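Side-chain contact in secreted protein ASP-2 (Necator americanus, PDB 1U53), which is a pathogenesis-related-1 (CAP superfamily) protein secreted by a human hookworm and studied as a vaccine antigen, its molecular activity not firmly established: residues Q18-L21 with E22-S26. Residues are numbered along the deposited sequence; the frame is centred on the assembly and turned at random.
Sequences QKFL and EMHNS. Unlike the reference sequence in segment 22-26: M23 (reference Leu).
Three i+4 to i amide-to-carbonyl bonds (E22 to Q18, H24 to F20, N25 to L21) identify residues 18-26 as regular alpha-helix; E22 N to Q18 O measures 2.8 Å at 168°. The carbonyl of F20 accepts twice: besides H24 N, the imidazole donates from H24 ND1 to F20 O (2.9 Å, 148°). The two donors reach that oxygen from opposite faces of the carbonyl plane, and the oxygen in turn lies near the imidazole plane. A chi1 of -83° sets CG of H24 beside its backbone N and anti to the carbonyl carbon, and the turn about CB-CG then brings ND1 to F20 O. With NE2 hydrogen-bonded to the OH of Y163 on strand 157-164, both ring nitrogens are engaged, which fixes the ring's rotation. Helix 14-32 packs on one face of the central sheet in the alpha-beta-alpha sandwich of the CAP (PR-1) fold: F20 is buried against L146, C148 and V150 of strand 145-152, and F20 CD1 lies 4.3 Å from H24 CE1. On another flank K19 bends at chi2 and crosses M23 obliquely, K19 CE 3.5 Å from M23 SD, while M23 also touches S105 of helix 97-109. L21 CD1 approaches N25 ND2 at 3.8 Å; the same amide's OD1 accepts from the backbone N of M53, tying the helix to a loop.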
ATOM      1  N   GLN A  18      -0.126   0.196  13.429  1.00 11.99           N
ATOM      2  CA  GLN A  18      -0.470  -1.217  13.365  1.00 15.22           C
ATOM      3  C   GLN A  18      -1.552  -1.460  12.344  1.00 13.40           C
ATOM      4  O   GLN A  18      -1.484  -2.425  11.593  1.00 12.21           O
ATOM      5  CB  GLN A  18      -0.918  -1.717  14.743  1.00 15.67           C
ATOM      6  CG  GLN A  18       0.269  -1.751  15.712  1.00 21.10           C
ATOM      7  CD  GLN A  18      -0.098  -2.270  17.104  1.00 22.10           C
ATOM      8  OE1 GLN A  18      -1.269  -2.305  17.489  1.00 27.74           O
ATOM      9  NE2 GLN A  18       0.911  -2.675  17.859  1.00 26.04           N
ATOM     10  N   LYS A  19      -2.537  -0.565  12.286  1.00 13.05           N
ATOM     11  CA  LYS A  19      -3.636  -0.764  11.337  1.00 12.74           C
ATOM     12  C   LYS A  19      -3.120  -0.722   9.920  1.00 12.57           C
ATOM     13  O   LYS A  19      -3.446  -1.578   9.095  1.00 13.22           O
ATOM     14  CB  LYS A  19      -4.737   0.280  11.575  1.00 13.65           C
ATOM     15  CG  LYS A  19      -5.985   0.106  10.726  1.00 16.48           C
ATOM     16  CD  LYS A  19      -6.658  -1.216  11.071  1.00 18.95           C
ATOM     17  CE  LYS A  19      -7.965  -1.399  10.379  1.00 22.12           C
ATOM     18  NZ  LYS A  19      -8.431  -2.812  10.632  1.00 21.07           N
ATOM     19  N   PHE A  20      -2.265   0.251   9.636  1.00 10.47           N
ATOM     20  CA  PHE A  20      -1.720   0.348   8.268  1.00  9.98           C
ATOM     21  C   PHE A  20      -0.953  -0.912   7.887  1.00 10.68           C
ATOM     22  O   PHE A  20      -1.181  -1.489   6.844  1.00 10.72           O
ATOM     23  CB  PHE A  20      -0.761   1.549   8.133  1.00  9.80           C
ATOM     24  CG  PHE A  20      -1.446   2.835   7.781  1.00 11.38           C
ATOM     25  CD1 PHE A  20      -2.201   2.952   6.607  1.00 11.27           C
ATOM     26  CD2 PHE A  20      -1.362   3.929   8.621  1.00 12.78           C
ATOM     27  CE1 PHE A  20      -2.859   4.202   6.283  1.00 14.60           C
ATOM     28  CE2 PHE A  20      -1.994   5.165   8.285  1.00 15.90           C
ATOM     29  CZ  PHE A  20      -2.736   5.270   7.128  1.00 14.60           C
ATOM     30  N   LEU A  21      -0.041  -1.360   8.761  1.00 10.34           N
ATOM     31  CA  LEU A  21       0.769  -2.509   8.415  1.00 10.92           C
ATOM     32  C   LEU A  21      -0.091  -3.795   8.318  1.00 11.10           C
ATOM     33  O   LEU A  21       0.019  -4.568   7.348  1.00 12.67           O
ATOM     34  CB  LEU A  21       1.875  -2.712   9.469  1.00 13.43           C
ATOM     35  CG  LEU A  21       2.836  -3.828   9.083  1.00 14.36           C
ATOM     36  CD1 LEU A  21       3.681  -3.497   7.801  1.00 15.21           C
ATOM     37  CD2 LEU A  21       3.731  -4.174  10.243  1.00 16.52           C
ATOM     38  N   GLU A  22      -0.964  -4.021   9.297  1.00 12.52           N
ATOM     39  CA  GLU A  22      -1.790  -5.257   9.245  1.00 13.60           C
ATOM     40  C   GLU A  22      -2.716  -5.310   8.035  1.00 12.57           C
ATOM     41  O   GLU A  22      -2.823  -6.373   7.388  1.00 12.98           O
ATOM     42  CB  GLU A  22      -2.602  -5.365  10.534  1.00 16.39           C
ATOM     43  CG  GLU A  22      -1.638  -5.617  11.679  1.00 20.96           C
ATOM     44  CD  GLU A  22      -2.292  -5.592  13.014  1.00 27.35           C
ATOM     45  OE1 GLU A  22      -3.543  -5.552  13.044  1.00 29.36           O
ATOM     46  OE2 GLU A  22      -1.533  -5.597  14.023  1.00 30.43           O
ATOM     47  N   MET A  23      -3.365  -4.185   7.732  1.00 11.81           N
ATOM     48  CA  MET A  23      -4.239  -4.071   6.562  1.00 13.33           C
ATOM     49  C   MET A  23      -3.443  -4.302   5.303  1.00 13.52           C
ATOM     50  O   MET A  23      -3.871  -5.000   4.398  1.00 11.70           O
ATOM     51  CB  MET A  23      -4.845  -2.678   6.430  1.00 16.17           C
ATOM     52  CG  MET A  23      -5.735  -2.306   7.477  1.00 21.79           C
ATOM     53  SD  MET A  23      -7.466  -2.194   7.008  1.00 25.42           S
ATOM     54  CE  MET A  23      -7.786  -2.141   5.317  1.00 20.11           C
ATOM     55  N   HIS A  24      -2.256  -3.695   5.207  1.00 11.17           N
ATOM     56  CA  HIS A  24      -1.481  -3.967   3.981  1.00 10.19           C
ATOM     57  C   HIS A  24      -1.113  -5.426   3.821  1.00 10.70           C
ATOM     58  O   HIS A  24      -1.253  -6.011   2.727  1.00 11.51           O
ATOM     59  CB  HIS A  24      -0.225  -3.099   3.900  1.00  9.92           C
ATOM     60  CG  HIS A  24      -0.482  -1.720   3.350  1.00  9.05           C
ATOM     61  ND1 HIS A  24      -1.113  -0.718   4.057  1.00 10.32           N
ATOM     62  CD2 HIS A  24      -0.147  -1.183   2.150  1.00  8.92           C
ATOM     63  CE1 HIS A  24      -1.188   0.371   3.302  1.00 10.12           C
ATOM     64  NE2 HIS A  24      -0.603   0.107   2.137  1.00  8.65           N
ATOM     65  N   ASN A  25      -0.623  -6.047   4.902  1.00 10.68           N
ATOM     66  CA  ASN A  25      -0.225  -7.464   4.773  1.00 10.95           C
ATOM     67  C   ASN A  25      -1.409  -8.394   4.588  1.00 11.45           C
ATOM     68  O   ASN A  25      -1.331  -9.361   3.816  1.00 11.49           O
ATOM     69  CB  ASN A  25       0.633  -7.903   5.930  1.00 12.94           C
ATOM     70  CG  ASN A  25       2.044  -7.428   5.771  1.00 13.89           C
ATOM     71  OD1 ASN A  25       2.545  -7.385   4.660  1.00 13.41           O
ATOM     72  ND2 ASN A  25       2.676  -7.023   6.875  1.00 14.61           N
ATOM     73  N   SER A  26      -2.515  -8.065   5.240  1.00 11.99           N
ATOM     74  CA  SER A  26      -3.751  -8.832   5.068  1.00 11.71           C
ATOM     75  C   SER A  26      -4.209  -8.837   3.600  1.00 11.88           C
ATOM     76  O   SER A  26      -4.575  -9.854   3.058  1.00 13.69           O
ATOM     77  CB  SER A  26      -4.857  -8.164   5.884  1.00 14.89           C
ATOM     78  OG  SER A  26      -6.121  -8.798   5.689  1.00 21.13           O
TER